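Local coordinates for Ras-related protein Rab-21 (Homo sapiens, PDB 1Z08), which is a small protein of the Rab branch of the Ras family, with a P-loop fold that here holds phosphoaminophosphonic acid-guanylate ester and a magnesium ion, at residues V10-G15 with I74-S79; S21-Y26 with L57-T62; A82-D87 with K102-M107. The protein carries 1 engineered substitution. All blocks are in the same frame, centred on the assembly; numbering follows the deposited sequence.

Interaction 1 (V10-G15 with I74-S79). With GNP (phosphoaminophosphonic acid-guanylate ester), chain F.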
loop_
_atom_site.group_PDB
_atom_site.type_symbol
_atom_site.label_atom_id
_atom_site.label_comp_id
_atom_site.label_asym_id
_atom_site.label_seq_id
_atom_site.Cartn_x
_atom_site.Cartn_y
_atom_site.Cartn_z
ATOM N N VAL A 10 -3.958 6.054 -0.952
ATOM C CA VAL A 10 -4.308 5.341 -2.178
ATOM C C VAL A 10 -3.458 4.074 -2.325
ATOM O O VAL A 10 -2.255 4.095 -2.072
ATOM C CB VAL A 10 -4.185 6.265 -3.434
ATOM C CG1 VAL A 10 -2.759 6.784 -3.618
ATOM C CG2 VAL A 10 -4.677 5.565 -4.693
ATOM N N LEU A 11 -4.103 2.976 -2.704
ATOM C CA LEU A 11 -3.393 1.743 -3.032
ATOM C C LEU A 11 -3.231 1.629 -4.543
ATOM O O LEU A 11 -4.188 1.801 -5.305
ATOM C CB LEU A 11 -4.110 0.514 -2.460
ATOM C CG LEU A 11 -3.831 0.198 -0.984
ATOM C CD1 LEU A 11 -4.717 1.021 -0.054
ATOM C CD2 LEU A 11 -4.009 -1.284 -0.708
ATOM N N LEU A 12 -2.002 1.360 -4.972
ATOM C CA LEU A 12 -1.698 1.209 -6.388
ATOM C C LEU A 12 -0.922 -0.080 -6.613
ATOM O O LEU A 12 -0.235 -0.563 -5.710
ATOM C CB LEU A 12 -0.913 2.422 -6.903
ATOM C CG LEU A 12 -1.611 3.785 -6.765
ATOM C CD1 LEU A 12 -0.621 4.939 -6.790
ATOM C CD2 LEU A 12 -2.696 3.968 -7.825
ATOM N N GLY A 13 -1.051 -0.645 -7.811
ATOM C CA GLY A 13 -0.336 -1.866 -8.168
ATOM C C GLY A 13 -1.071 -2.716 -9.187
ATOM O O GLY A 13 -2.261 -2.519 -9.431
ATOM N N GLU A 14 -0.353 -3.675 -9.763
ATOM C CA GLU A 14 -0.879 -4.553 -10.815
ATOM C C GLU A 14 -2.039 -5.438 -10.354
ATOM O O GLU A 14 -2.313 -5.551 -9.156
ATOM C CB GLU A 14 0.249 -5.414 -11.393
ATOM C CG GLU A 14 1.363 -4.614 -12.055
ATOM C CD GLU A 14 0.890 -3.855 -13.285
ATOM O OE1 GLU A 14 0.588 -4.503 -14.312
ATOM O OE2 GLU A 14 0.832 -2.608 -13.228
ATOM N N GLY A 15 -2.709 -6.069 -11.317
ATOM C CA GLY A 15 -3.924 -6.843 -11.054
ATOM C C GLY A 15 -3.817 -8.041 -10.123
ATOM O O GLY A 15 -4.826 -8.482 -9.565
ATOM N N ILE A 74 -6.217 11.463 -11.369
ATOM C CA ILE A 74 -7.460 11.924 -10.751
ATOM C C ILE A 74 -7.684 11.262 -9.391
ATOM O O ILE A 74 -8.223 11.881 -8.470
ATOM C CB ILE A 74 -8.644 11.660 -11.674
ATOM N N TYR A 75 -7.253 10.008 -9.273
ATOM C CA TYR A 75 -7.434 9.241 -8.046
ATOM C C TYR A 75 -6.423 9.612 -6.958
ATOM O O TYR A 75 -6.812 9.859 -5.818
ATOM C CB TYR A 75 -7.402 7.744 -8.341
ATOM N N TYR A 76 -5.138 9.669 -7.305
ATOM C CA TYR A 76 -4.107 9.965 -6.301
ATOM C C TYR A 76 -3.847 11.458 -6.059
ATOM O O TYR A 76 -2.902 11.824 -5.352
ATOM C CB TYR A 76 -2.801 9.192 -6.563
ATOM C CG TYR A 76 -2.120 9.438 -7.894
ATOM C CD1 TYR A 76 -1.477 10.648 -8.168
ATOM C CD2 TYR A 76 -2.074 8.437 -8.864
ATOM C CE1 TYR A 76 -0.832 10.864 -9.384
ATOM C CE2 TYR A 76 -1.433 8.642 -10.083
ATOM C CZ TYR A 76 -0.815 9.854 -10.335
ATOM O OH TYR A 76 -0.182 10.061 -11.540
ATOM N N ARG A 77 -4.692 12.310 -6.632
ATOM C CA ARG A 77 -4.651 13.742 -6.347
ATOM C C ARG A 77 -5.012 13.994 -4.884
ATOM O O ARG A 77 -5.958 13.397 -4.358
ATOM C CB ARG A 77 -5.595 14.496 -7.271
ATOM N N ASP A 78 -4.238 14.864 -4.235
ATOM C CA ASP A 78 -4.434 15.243 -2.826
ATOM C C ASP A 78 -4.208 14.096 -1.826
ATOM O O ASP A 78 -4.644 14.176 -0.675
ATOM C CB ASP A 78 -5.817 15.883 -2.600
ATOM C CG ASP A 78 -6.112 17.023 -3.566
ATOM O OD1 ASP A 78 -5.165 17.610 -4.136
ATOM O OD2 ASP A 78 -7.306 17.335 -3.753
ATOM N N SER A 79 -3.532 13.036 -2.264
ATOM C CA SER A 79 -3.210 11.917 -1.379
ATOM C C SER A 79 -2.075 12.278 -0.427
ATOM O O SER A 79 -1.061 12.850 -0.841
ATOM C CB SER A 79 -2.843 10.666 -2.183
ATOM O OG SER A 79 -3.976 10.138 -2.845
HETATM P PG GNP F . -7.432 -5.910 -8.949
HETATM O O1G GNP F . -7.700 -6.569 -10.282
HETATM O O2G GNP F . -8.663 -5.602 -8.136
HETATM O O3G GNP F . -6.577 -4.724 -9.298
HETATM N N3B GNP F . -6.535 -6.905 -8.059
HETATM P PB GNP F . -6.114 -6.756 -6.523
HETATM O O1B GNP F . -4.782 -6.127 -6.398
HETATM O O2B GNP F . -7.218 -6.103 -5.782
HETATM O O3A GNP F . -5.915 -8.172 -5.955
HETATM P PA GNP F . -6.868 -9.012 -5.083
HETATM O O1A GNP F . -6.875 -8.487 -3.702
HETATM O O2A GNP F . -8.189 -9.221 -5.725
HETATM O "O5'" GNP F . -6.163 -10.416 -4.998
HETATM C "C5'" GNP F . -5.730 -11.074 -6.188
HETATM C "C4'" GNP F . -5.371 -12.517 -5.879
HETATM O "O4'" GNP F . -4.240 -12.559 -4.970
HETATM C "C3'" GNP F . -6.477 -13.332 -5.217
HETATM O "O3'" GNP F . -6.416 -14.650 -5.729
HETATM C "C2'" GNP F . -6.110 -13.247 -3.736
HETATM O "O2'" GNP F . -6.618 -14.303 -2.945
HETATM C "C1'" GNP F . -4.587 -13.304 -3.818
HETATM N N9 GNP F . -3.920 -12.737 -2.650
HETATM C C8 GNP F . -4.043 -11.461 -2.148
HETATM N N7 GNP F . -3.322 -11.251 -1.081
HETATM C C5 GNP F . -2.677 -12.465 -0.862
HETATM C C6 GNP F . -1.760 -12.856 0.150
HETATM O O6 GNP F . -1.316 -12.179 1.086
HETATM N N1 GNP F . -1.337 -14.183 0.005
HETATM C C2 GNP F . -1.761 -15.029 -0.994
HETATM N N2 GNP F . -1.258 -16.271 -0.982
HETATM N N3 GNP F . -2.616 -14.675 -1.946
HETATM C C4 GNP F . -3.037 -13.389 -1.819
#

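Interaction 2 (S21-Y26 with L57-T62). With GNP (phosphoaminophosphonic acid-guanylate ester), chain F.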
loop_
_atom_site.group_PDB
_atom_site.type_symbol
_atom_site.label_atom_id
_atom_site.label_comp_id
_atom_site.label_asym_id
_atom_site.label_seq_id
_atom_site.Cartn_x
_atom_site.Cartn_y
_atom_site.Cartn_z
ATOM N N SER A 21 -7.432 -7.159 -1.163
ATOM C CA SER A 21 -7.208 -8.091 -0.059
ATOM C C SER A 21 -6.589 -7.413 1.165
ATOM O O SER A 21 -6.941 -7.740 2.299
ATOM C CB SER A 21 -6.356 -9.283 -0.506
ATOM O OG SER A 21 -7.056 -10.077 -1.452
ATOM N N LEU A 22 -5.674 -6.472 0.937
ATOM C CA LEU A 22 -5.075 -5.721 2.042
ATOM C C LEU A 22 -6.129 -4.883 2.765
ATOM O O LEU A 22 -6.204 -4.905 3.993
ATOM C CB LEU A 22 -3.916 -4.837 1.561
ATOM C CG LEU A 22 -2.607 -5.557 1.198
ATOM C CD1 LEU A 22 -1.658 -4.617 0.473
ATOM C CD2 LEU A 22 -1.926 -6.153 2.420
ATOM N N VAL A 23 -6.948 -4.170 1.995
ATOM C CA VAL A 23 -7.979 -3.296 2.557
ATOM C C VAL A 23 -9.071 -4.114 3.259
ATOM O O VAL A 23 -9.453 -3.808 4.392
ATOM C CB VAL A 23 -8.608 -2.374 1.482
ATOM C CG1 VAL A 23 -9.611 -1.409 2.119
ATOM C CG2 VAL A 23 -7.531 -1.591 0.737
ATOM N N LEU A 24 -9.554 -5.162 2.591
ATOM C CA LEU A 24 -10.597 -6.017 3.159
ATOM C C LEU A 24 -10.162 -6.647 4.482
ATOM O O LEU A 24 -10.926 -6.646 5.450
ATOM C CB LEU A 24 -11.043 -7.091 2.158
ATOM C CG LEU A 24 -12.114 -8.103 2.596
ATOM C CD1 LEU A 24 -13.465 -7.437 2.857
ATOM C CD2 LEU A 24 -12.254 -9.207 1.557
ATOM N N ARG A 25 -8.936 -7.168 4.528
ATOM C CA ARG A 25 -8.398 -7.739 5.761
ATOM C C ARG A 25 -8.310 -6.686 6.868
ATOM O O ARG A 25 -8.690 -6.950 8.005
ATOM C CB ARG A 25 -7.028 -8.390 5.525
ATOM C CG ARG A 25 -6.348 -8.928 6.788
ATOM C CD ARG A 25 -7.124 -10.086 7.411
ATOM N NE ARG A 25 -6.819 -11.364 6.770
ATOM C CZ ARG A 25 -7.466 -12.500 7.016
ATOM N NH1 ARG A 25 -8.469 -12.530 7.889
ATOM N NH2 ARG A 25 -7.112 -13.612 6.386
ATOM N N TYR A 26 -7.822 -5.496 6.524
ATOM C CA TYR A 26 -7.660 -4.413 7.500
ATOM C C TYR A 26 -9.001 -3.875 8.022
ATOM O O TYR A 26 -9.136 -3.584 9.214
ATOM C CB TYR A 26 -6.826 -3.278 6.896
ATOM C CG TYR A 26 -6.391 -2.205 7.879
ATOM C CD1 TYR A 26 -5.701 -2.530 9.049
ATOM C CD2 TYR A 26 -6.648 -0.858 7.622
ATOM C CE1 TYR A 26 -5.297 -1.542 9.947
ATOM C CE2 TYR A 26 -6.244 0.135 8.509
ATOM C CZ TYR A 26 -5.572 -0.211 9.669
ATOM O OH TYR A 26 -5.171 0.778 10.544
ATOM N N LEU A 57 -8.863 7.698 8.305
ATOM C CA LEU A 57 -8.267 7.331 7.024
ATOM C C LEU A 57 -9.312 7.138 5.939
ATOM O O LEU A 57 -10.292 6.422 6.132
ATOM C CB LEU A 57 -7.434 6.051 7.167
ATOM C CG LEU A 57 -5.914 6.089 6.994
ATOM C CD1 LEU A 57 -5.266 7.285 7.685
ATOM C CD2 LEU A 57 -5.317 4.775 7.484
ATOM N N ALA A 58 -9.097 7.800 4.807
ATOM C CA ALA A 58 -9.849 7.535 3.591
ATOM C C ALA A 58 -8.975 6.638 2.729
ATOM O O ALA A 58 -8.023 7.105 2.097
ATOM C CB ALA A 58 -10.179 8.830 2.866
ATOM N N ILE A 59 -9.290 5.347 2.731
ATOM C CA ILE A 59 -8.470 4.348 2.056
ATOM C C ILE A 59 -9.053 4.046 0.680
ATOM O O ILE A 59 -10.107 3.413 0.566
ATOM C CB ILE A 59 -8.342 3.044 2.891
ATOM C CG1 ILE A 59 -7.741 3.344 4.273
ATOM C CG2 ILE A 59 -7.507 1.998 2.138
ATOM C CD1 ILE A 59 -7.798 2.177 5.248
ATOM N N TRP A 60 -8.349 4.503 -0.352
ATOM C CA TRP A 60 -8.779 4.339 -1.736
ATOM C C TRP A 60 -8.212 3.078 -2.369
ATOM O O TRP A 60 -7.007 2.831 -2.299
ATOM C CB TRP A 60 -8.365 5.551 -2.570
ATOM C CG TRP A 60 -9.254 6.728 -2.387
ATOM C CD1 TRP A 60 -9.222 7.627 -1.361
ATOM C CD2 TRP A 60 -10.317 7.139 -3.253
ATOM N NE1 TRP A 60 -10.205 8.574 -1.533
ATOM C CE2 TRP A 60 -10.890 8.301 -2.688
ATOM C CE3 TRP A 60 -10.848 6.636 -4.449
ATOM C CZ2 TRP A 60 -11.966 8.973 -3.282
ATOM C CZ3 TRP A 60 -11.916 7.305 -5.042
ATOM C CH2 TRP A 60 -12.465 8.461 -4.454
ATOM N N ASP A 61 -9.103 2.295 -2.976
ATOM C CA ASP A 61 -8.751 1.112 -3.760
ATOM C C ASP A 61 -8.887 1.468 -5.242
ATOM O O ASP A 61 -9.719 2.303 -5.602
ATOM C CB ASP A 61 -9.692 -0.042 -3.407
ATOM C CG ASP A 61 -9.134 -1.411 -3.785
ATOM O OD1 ASP A 61 -8.021 -1.502 -4.348
ATOM O OD2 ASP A 61 -9.828 -2.409 -3.505
ATOM N N THR A 62 -8.075 0.840 -6.091
ATOM C CA THR A 62 -8.071 1.127 -7.534
ATOM C C THR A 62 -8.167 -0.135 -8.388
ATOM O O THR A 62 -7.884 -1.236 -7.918
ATOM C CB THR A 62 -6.792 1.894 -7.973
ATOM O OG1 THR A 62 -5.625 1.209 -7.497
ATOM C CG2 THR A 62 -6.794 3.324 -7.455
HETATM P PG GNP F . -7.432 -5.910 -8.949
HETATM O O1G GNP F . -7.700 -6.569 -10.282
HETATM O O2G GNP F . -8.663 -5.602 -8.136
HETATM O O3G GNP F . -6.577 -4.724 -9.298
HETATM N N3B GNP F . -6.535 -6.905 -8.059
HETATM P PB GNP F . -6.114 -6.756 -6.523
HETATM O O1B GNP F . -4.782 -6.127 -6.398
HETATM O O2B GNP F . -7.218 -6.103 -5.782
HETATM O O3A GNP F . -5.915 -8.172 -5.955
HETATM P PA GNP F . -6.868 -9.012 -5.083
HETATM O O1A GNP F . -6.875 -8.487 -3.702
HETATM O O2A GNP F . -8.189 -9.221 -5.725
HETATM O "O5'" GNP F . -6.163 -10.416 -4.998
HETATM C "C5'" GNP F . -5.730 -11.074 -6.188
HETATM C "C4'" GNP F . -5.371 -12.517 -5.879
HETATM O "O4'" GNP F . -4.240 -12.559 -4.970
HETATM C "C3'" GNP F . -6.477 -13.332 -5.217
HETATM O "O3'" GNP F . -6.416 -14.650 -5.729
HETATM C "C2'" GNP F . -6.110 -13.247 -3.736
HETATM O "O2'" GNP F . -6.618 -14.303 -2.945
HETATM C "C1'" GNP F . -4.587 -13.304 -3.818
HETATM N N9 GNP F . -3.920 -12.737 -2.650
HETATM C C8 GNP F . -4.043 -11.461 -2.148
HETATM N N7 GNP F . -3.322 -11.251 -1.081
HETATM C C5 GNP F . -2.677 -12.465 -0.862
HETATM C C6 GNP F . -1.760 -12.856 0.150
HETATM O O6 GNP F . -1.316 -12.179 1.086
HETATM N N1 GNP F . -1.337 -14.183 0.005
HETATM C C2 GNP F . -1.761 -15.029 -0.994
HETATM N N2 GNP F . -1.258 -16.271 -0.982
HETATM N N3 GNP F . -2.616 -14.675 -1.946
HETATM C C4 GNP F . -3.037 -13.389 -1.819
#

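Interaction 3 (A82-D87 with K102-M107)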
loop_
_atom_site.group_PDB
_atom_site.type_symbol
_atom_site.label_atom_id
_atom_site.label_comp_id
_atom_site.label_asym_id
_atom_site.label_seq_id
_atom_site.Cartn_x
_atom_site.Cartn_y
_atom_site.Cartn_z
ATOM N N ALA A 82 0.668 6.945 -0.147
ATOM C CA ALA A 82 0.433 5.992 -1.219
ATOM C C ALA A 82 1.055 4.655 -0.858
ATOM O O ALA A 82 2.188 4.600 -0.376
ATOM C CB ALA A 82 0.992 6.508 -2.534
ATOM N N ILE A 83 0.297 3.588 -1.087
ATOM C CA ILE A 83 0.743 2.232 -0.796
ATOM C C ILE A 83 0.911 1.509 -2.126
ATOM O O ILE A 83 -0.070 1.139 -2.779
ATOM C CB ILE A 83 -0.251 1.483 0.123
ATOM C CG1 ILE A 83 -0.425 2.234 1.451
ATOM C CG2 ILE A 83 0.219 0.048 0.368
ATOM C CD1 ILE A 83 -1.463 1.621 2.381
ATOM N N LEU A 84 2.163 1.335 -2.531
ATOM C CA LEU A 84 2.470 0.710 -3.805
ATOM C C LEU A 84 2.737 -0.766 -3.572
ATOM O O LEU A 84 3.763 -1.149 -3.005
ATOM C CB LEU A 84 3.656 1.399 -4.490
ATOM C CG LEU A 84 3.604 2.925 -4.650
ATOM C CD1 LEU A 84 4.805 3.393 -5.437
ATOM C CD2 LEU A 84 2.331 3.398 -5.327
ATOM N N VAL A 85 1.788 -1.584 -4.006
ATOM C CA VAL A 85 1.767 -3.003 -3.673
ATOM C C VAL A 85 2.308 -3.842 -4.826
ATOM O O VAL A 85 1.934 -3.640 -5.980
ATOM C CB VAL A 85 0.328 -3.479 -3.312
ATOM C CG1 VAL A 85 0.344 -4.908 -2.770
ATOM C CG2 VAL A 85 -0.317 -2.538 -2.296
ATOM N N TYR A 86 3.196 -4.776 -4.499
ATOM C CA TYR A 86 3.603 -5.799 -5.449
ATOM C C TYR A 86 3.477 -7.195 -4.836
ATOM O O TYR A 86 3.297 -7.346 -3.622
ATOM C CB TYR A 86 5.022 -5.540 -5.971
ATOM C CG TYR A 86 6.115 -5.728 -4.950
ATOM C CD1 TYR A 86 6.787 -6.947 -4.839
ATOM C CD2 TYR A 86 6.491 -4.685 -4.104
ATOM C CE1 TYR A 86 7.792 -7.128 -3.901
ATOM C CE2 TYR A 86 7.502 -4.853 -3.160
ATOM C CZ TYR A 86 8.148 -6.081 -3.070
ATOM O OH TYR A 86 9.147 -6.265 -2.146
ATOM N N ASP A 87 3.568 -8.194 -5.706
ATOM C CA ASP A 87 3.455 -9.601 -5.376
ATOM C C ASP A 87 4.887 -10.147 -5.323
ATOM O O ASP A 87 5.620 -10.052 -6.309
ATOM C CB ASP A 87 2.639 -10.270 -6.494
ATOM C CG ASP A 87 2.433 -11.767 -6.295
ATOM O OD1 ASP A 87 1.489 -12.296 -6.920
ATOM O OD2 ASP A 87 3.197 -12.419 -5.548
ATOM N N LYS A 102 7.658 7.453 -9.875
ATOM C CA LYS A 102 8.014 8.562 -10.761
ATOM C C LYS A 102 6.851 9.534 -10.961
ATOM O O LYS A 102 7.030 10.750 -10.870
ATOM C CB LYS A 102 8.512 8.030 -12.104
ATOM N N GLU A 103 5.662 8.986 -11.213
ATOM C CA GLU A 103 4.455 9.784 -11.431
ATOM C C GLU A 103 4.004 10.529 -10.174
ATOM O O GLU A 103 3.587 11.688 -10.250
ATOM C CB GLU A 103 3.327 8.909 -11.972
ATOM N N LEU A 104 4.090 9.860 -9.025
ATOM C CA LEU A 104 3.685 10.448 -7.747
ATOM C C LEU A 104 4.623 11.569 -7.293
ATOM O O LEU A 104 4.164 12.602 -6.800
ATOM C CB LEU A 104 3.572 9.371 -6.660
ATOM C CG LEU A 104 2.381 8.410 -6.729
ATOM C CD1 LEU A 104 2.653 7.173 -5.897
ATOM C CD2 LEU A 104 1.091 9.083 -6.275
ATOM N N ARG A 105 5.928 11.361 -7.467
ATOM C CA ARG A 105 6.930 12.362 -7.083
ATOM C C ARG A 105 6.879 13.600 -7.980
ATOM O O ARG A 105 7.139 14.715 -7.523
ATOM C CB ARG A 105 8.345 11.763 -7.075
ATOM C CG ARG A 105 8.643 10.775 -5.936
ATOM C CD ARG A 105 8.473 11.393 -4.547
ATOM N NE ARG A 105 9.023 10.541 -3.491
ATOM C CZ ARG A 105 8.570 10.498 -2.238
ATOM N NH1 ARG A 105 7.537 11.246 -1.865
ATOM N NH2 ARG A 105 9.141 9.686 -1.357
ATOM N N LYS A 106 6.539 13.400 -9.253
ATOM C CA LYS A 106 6.369 14.509 -10.192
ATOM C C LYS A 106 5.147 15.364 -9.849
ATOM O O LYS A 106 5.175 16.586 -10.003
ATOM C CB LYS A 106 6.275 13.989 -11.622
ATOM N N MET A 107 4.090 14.716 -9.366
ATOM C CA MET A 107 2.829 15.394 -9.069
ATOM C C MET A 107 2.768 15.991 -7.664
ATOM O O MET A 107 2.182 17.059 -7.468
ATOM C CB MET A 107 1.657 14.449 -9.296
#

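Interaction 1 (V10-G15 with I74-S79)
Val-10 CG1 lies between its own backbone N and carbonyl carbon (chi1 61°), and this turns the methyl toward the loop 74-79. Tyr-76 CG takes the equivalent position on its own residue (chi1 59°). Val-10 CG1 then meets the Tyr-76 side chain at its root, 3.8 Å from Tyr-76 CB. The same methyl also lies 3.7 Å from Ser-79 OG. Two residues along the strand, Leu-12 CD1 approaches Tyr-76 CD2 at 4.3 Å. It comes at a slant to the ring. The Tyr-76 side chain also touches Trp-100 of helix 91-108.

The loop is shaped by a type II beta turn from Tyr-76 to Ser-79. Ser-79 N and Ser-79 OG both reach Tyr-76 O, and both bonds are weak. Lys-8 NZ, from strand 5-12, hydrogen-bonds Tyr-75 O and Arg-77 O. On the other side of the contact, past Gly-13 the chain runs toward the ligand. There N3B of phosphoaminophosphonic acid-guanylate ester donates to Gly-15 O over 2.8 Å, with an angle of 146°.

Between the strand and the loop the contact is apolar and small, about 162 Å² in all. The hydroxyl of Ser-79 lies against a valine methyl and turns its bonding to Tyr-76 O. Side-chain shape and dispersion therefore join the two segments, while the polar bonds serve the loop: two weak ones to Tyr-76 O within it, and those of Lys-8 from the strand.

Interaction 2 (S21-Y26 with L57-T62)
Val-23 and Tyr-26 of the helix meet Ile-59 of the strand through its two separate branches. Ile-59 CG2 lies against both methyls of Val-23, 3.9 Å from Val-23 CG2 and 4.0 Å from Val-23 CG1. The two side chains slide past each other in opposite directions. The longer branch ends at the Tyr-26 ring, where Ile-59 CD1 sits 4.0 Å from Tyr-26 CD2. This methyl comes in at the ring edge, near the ring plane, and the side chains cross at about a right angle. Tyr-26 CG is anti to the backbone N (chi1 -170°), which carries the ring out alongside the strand.

Further out, the Tyr-26 ring stacks with Phe-160 and makes a cation-pi contact with Lys-46. Leu-11 of strand 5-12 packs on both Val-23 and Ile-59. At the start of the helix segment, the alpha-phosphate oxygen O1A of phosphoaminophosphonic acid-guanylate ester takes two bonds from one residue. Ser-21 N donates over 2.9 Å at 148°, and Ser-21 OG donates over 2.8 Å. At the ligand end of the strand, Asp-61 OD2 is hydrogen-bonded to Thr-20 OG1, and Thr-20 belongs to the magnesium site.

Helix 19-28 thus packs on the sheet with its first turn at the phosphates. Strand 5-12, its loop and helix 19-28 form the strand-loop-helix of P-loop proteins, and here that helix packs on the neighbouring strand 54-61, as in the Ras family.

Interaction 3 (A82-D87 with K102-M107)
Leu-104 reaches from segment 102-107 of helix 91-108 toward Ala-82 and Leu-84 on the strand. Its CB leaves the helix on the side facing the sheet. CG follows anti to the carbonyl carbon, beside the backbone N (chi1 -73°). This points the side chain at the strand, and CG itself touches neither residue there. The two methyls then part. Leu-104 CD1 does all the touching of 82-87. It lies 3.8 Å from Ala-82 CB and also 3.8 Å from Leu-84 CD2. Leu-84 extends to meet it, so the two leucines come tip to tip. Leu-104 CD2 turns to another neighbour and packs on Tyr-76 CD1.

All three residues of the contact are buried, yet the area they share is only about 96 Å². Ala-82 and Leu-84 alternate along the strand with Ile-83, whose side chain points to the other face of the sheet. Leu-84 is also covered by Val-97, Trp-100 and Val-101 from earlier turns of the same helix. Arg-105 bonds Gly-109 O and Ile-112 O beyond the helix end. The contact lies within the beta-alpha-beta unit of strand 81-87, helix 91-108 and strand 113-119, with strand 5-12 on the other side of strand 81-87.

How the interactions relate
The three contacts share one six-stranded mixed sheet. Strands 54-61, 5-12 and 81-87 lie side by side in it, in that order. Along the chain, interaction 2 is nested inside the loop closed by interaction 1, and interaction 3 follows. The centres of interactions 1 and 2 lie about 11 Å apart. Interaction 3 is centred about 8 Å from interaction 1 and about 16 Å from interaction 2. Interaction 1 lies between the others and touches both; interactions 2 and 3 also touch, Leu-22 CD1 lying 3.7 Å from Val-85 CG2. Interactions 1 and 2 both reach phosphoaminophosphonic acid-guanylate ester, so these two contacts tie the ligand site to the packing around the sheet.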